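Local coordinates for outer membrane protein TP0453 (Treponema pallidum, PDB 3K8G), which alters membrane permeability at acidic pH and might be involved in ligand transport at the outer membrane, at residues L186-L191 against T203-L208. Numbering follows the deposited sequence.
Sequences LGAMEL and TLSLQL
Four backbone hydrogen bonds join these antiparallel segments, the open end of a β-hairpin in the U-shaped β-half-barrel. Glu190 and Ser205 form a hydrogen-bonded pair: Glu190 N to Ser205 O 2.9 Å, Ser205 N to Glu190 O 3.0 Å. Met189–Leu206 and Leu191–Leu204 are non-hydrogen-bonded pairs, CA atoms 4.4 Å apart. Just before the first strand, Gly187 N donates to Gln207 O (2.8 Å) and Gln207 N to Ala188 O (2.9 Å). Gly187 and Ala188 together face Gln207, a bulge-like offset. Backbones are extended through 189-191 and 203-207, strand axes 4.7 Å apart at 175°. One water bridges Ala188 O (2.7 Å) and Ser205 O (3.3 Å). Another links Glu190 OE2 and Ser205 OG, each at 2.7 Å; Tyr192 OH hydrogen-bonds Glu190 OE1, and Arg235 NH1 Ser205 OG. Met189, Leu191, Leu204 and Leu206 share the apolar face away from Glu190 and Ser205; the first three touch helix 169-176. Met189 (ttm) sets SD 4.1 Å from Leu204 CD2. Leu186 CD2 meets Leu208 CD2 at 3.5 Å.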
loop_
_atom_site.group_PDB
_atom_site.type_symbol
_atom_site.label_atom_id
_atom_site.label_comp_id
_atom_site.label_asym_id
_atom_site.label_seq_id
_atom_site.Cartn_x
_atom_site.Cartn_y
_atom_site.Cartn_z
ATOM N N LEU A 186 -4.836 -2.530 20.946
ATOM C CA LEU A 186 -3.986 -3.547 20.337
ATOM C C LEU A 186 -2.855 -2.907 19.512
ATOM O O LEU A 186 -2.862 -1.709 19.237
ATOM C CB LEU A 186 -4.828 -4.493 19.473
ATOM C CG LEU A 186 -6.079 -5.150 20.063
ATOM C CD1 LEU A 186 -7.154 -5.363 18.992
ATOM C CD2 LEU A 186 -5.752 -6.480 20.737
ATOM N N GLY A 187 -1.889 -3.723 19.111
ATOM C CA GLY A 187 -0.687 -3.209 18.521
ATOM C C GLY A 187 -0.709 -3.334 17.005
ATOM O O GLY A 187 -1.762 -3.241 16.359
ATOM N N ALA A 188 0.472 -3.587 16.473
ATOM C CA ALA A 188 0.704 -3.655 15.048
ATOM C C ALA A 188 0.038 -4.881 14.433
ATOM O O ALA A 188 -0.104 -5.923 15.101
ATOM C CB ALA A 188 2.199 -3.665 14.806
ATOM N N MET A 189 -0.392 -4.750 13.177
ATOM C CA MET A 189 -0.994 -5.841 12.467
ATOM C C MET A 189 -0.176 -6.108 11.210
ATOM O O MET A 189 0.162 -5.169 10.487
ATOM C CB MET A 189 -2.449 -5.524 12.061
ATOM C CG MET A 189 -3.073 -6.564 11.075
ATOM S SD MET A 189 -4.718 -6.129 10.373
ATOM C CE MET A 189 -5.657 -6.076 11.862
ATOM N N GLU A 190 0.104 -7.385 10.938
ATOM C CA GLU A 190 0.638 -7.796 9.618
ATOM C C GLU A 190 -0.537 -8.459 8.888
ATOM O O GLU A 190 -1.247 -9.259 9.487
ATOM C CB GLU A 190 1.695 -8.882 9.809
ATOM C CG GLU A 190 2.972 -8.456 10.470
ATOM C CD GLU A 190 3.913 -9.657 10.633
ATOM O OE1 GLU A 190 4.208 -10.323 9.641
ATOM O OE2 GLU A 190 4.370 -9.907 11.756
ATOM N N LEU A 191 -0.705 -8.180 7.603
ATOM C CA LEU A 191 -1.829 -8.723 6.848
ATOM C C LEU A 191 -1.365 -9.139 5.478
ATOM O O LEU A 191 -0.770 -8.319 4.756
ATOM C CB LEU A 191 -2.930 -7.645 6.719
ATOM C CG LEU A 191 -4.150 -7.916 5.854
ATOM C CD1 LEU A 191 -4.939 -9.110 6.444
ATOM C CD2 LEU A 191 -5.006 -6.652 5.768
ATOM N N THR A 203 -4.285 -13.971 5.819
ATOM C CA THR A 203 -3.796 -14.363 7.126
ATOM C C THR A 203 -3.338 -13.065 7.730
ATOM O O THR A 203 -2.767 -12.210 7.031
ATOM C CB THR A 203 -2.520 -15.251 7.089
ATOM O OG1 THR A 203 -2.691 -16.335 6.190
ATOM C CG2 THR A 203 -2.240 -15.836 8.467
ATOM N N LEU A 204 -3.533 -12.938 9.028
ATOM C CA LEU A 204 -3.011 -11.773 9.733
ATOM C C LEU A 204 -2.491 -12.173 11.097
ATOM O O LEU A 204 -2.862 -13.233 11.663
ATOM C CB LEU A 204 -4.049 -10.643 9.816
ATOM C CG LEU A 204 -5.332 -10.822 10.651
ATOM C CD1 LEU A 204 -5.093 -10.539 12.163
ATOM C CD2 LEU A 204 -6.434 -9.899 10.140
ATOM N N SER A 205 -1.595 -11.333 11.604
ATOM C CA SER A 205 -1.129 -11.442 12.941
ATOM C C SER A 205 -1.370 -10.077 13.577
ATOM O O SER A 205 -1.092 -9.038 12.960
ATOM C CB SER A 205 0.355 -11.786 12.905
ATOM O OG SER A 205 0.865 -11.918 14.210
ATOM N N LEU A 206 -1.866 -10.070 14.806
ATOM C CA LEU A 206 -2.173 -8.831 15.494
ATOM C C LEU A 206 -1.515 -8.884 16.871
ATOM O O LEU A 206 -1.705 -9.855 17.628
ATOM C CB LEU A 206 -3.700 -8.646 15.605
ATOM C CG LEU A 206 -4.284 -7.520 16.465
ATOM C CD1 LEU A 206 -3.971 -6.141 15.854
ATOM C CD2 LEU A 206 -5.813 -7.735 16.538
ATOM N N GLN A 207 -0.749 -7.843 17.187
ATOM C CA GLN A 207 -0.034 -7.771 18.441
ATOM C C GLN A 207 -1.055 -7.470 19.544
ATOM O O GLN A 207 -1.848 -6.518 19.443
ATOM C CB GLN A 207 1.082 -6.688 18.335
ATOM C CG GLN A 207 2.206 -6.838 19.367
ATOM C CD GLN A 207 3.181 -7.997 19.061
ATOM O OE1 GLN A 207 3.745 -8.100 17.963
ATOM N NE2 GLN A 207 3.381 -8.855 20.039
ATOM N N LEU A 208 -1.093 -8.329 20.558
ATOM C CA LEU A 208 -2.076 -8.204 21.636
ATOM C C LEU A 208 -1.524 -7.486 22.882
ATOM O O LEU A 208 -2.298 -7.023 23.724
ATOM C CB LEU A 208 -2.592 -9.584 22.062
ATOM C CG LEU A 208 -3.364 -10.441 21.039
ATOM C CD1 LEU A 208 -3.588 -11.859 21.575
ATOM C CD2 LEU A 208 -4.702 -9.806 20.644
HETATM O O HOH W 1 1.656 -7.854 14.306
HETATM O O HOH W 2 2.893 -10.078 14.037
#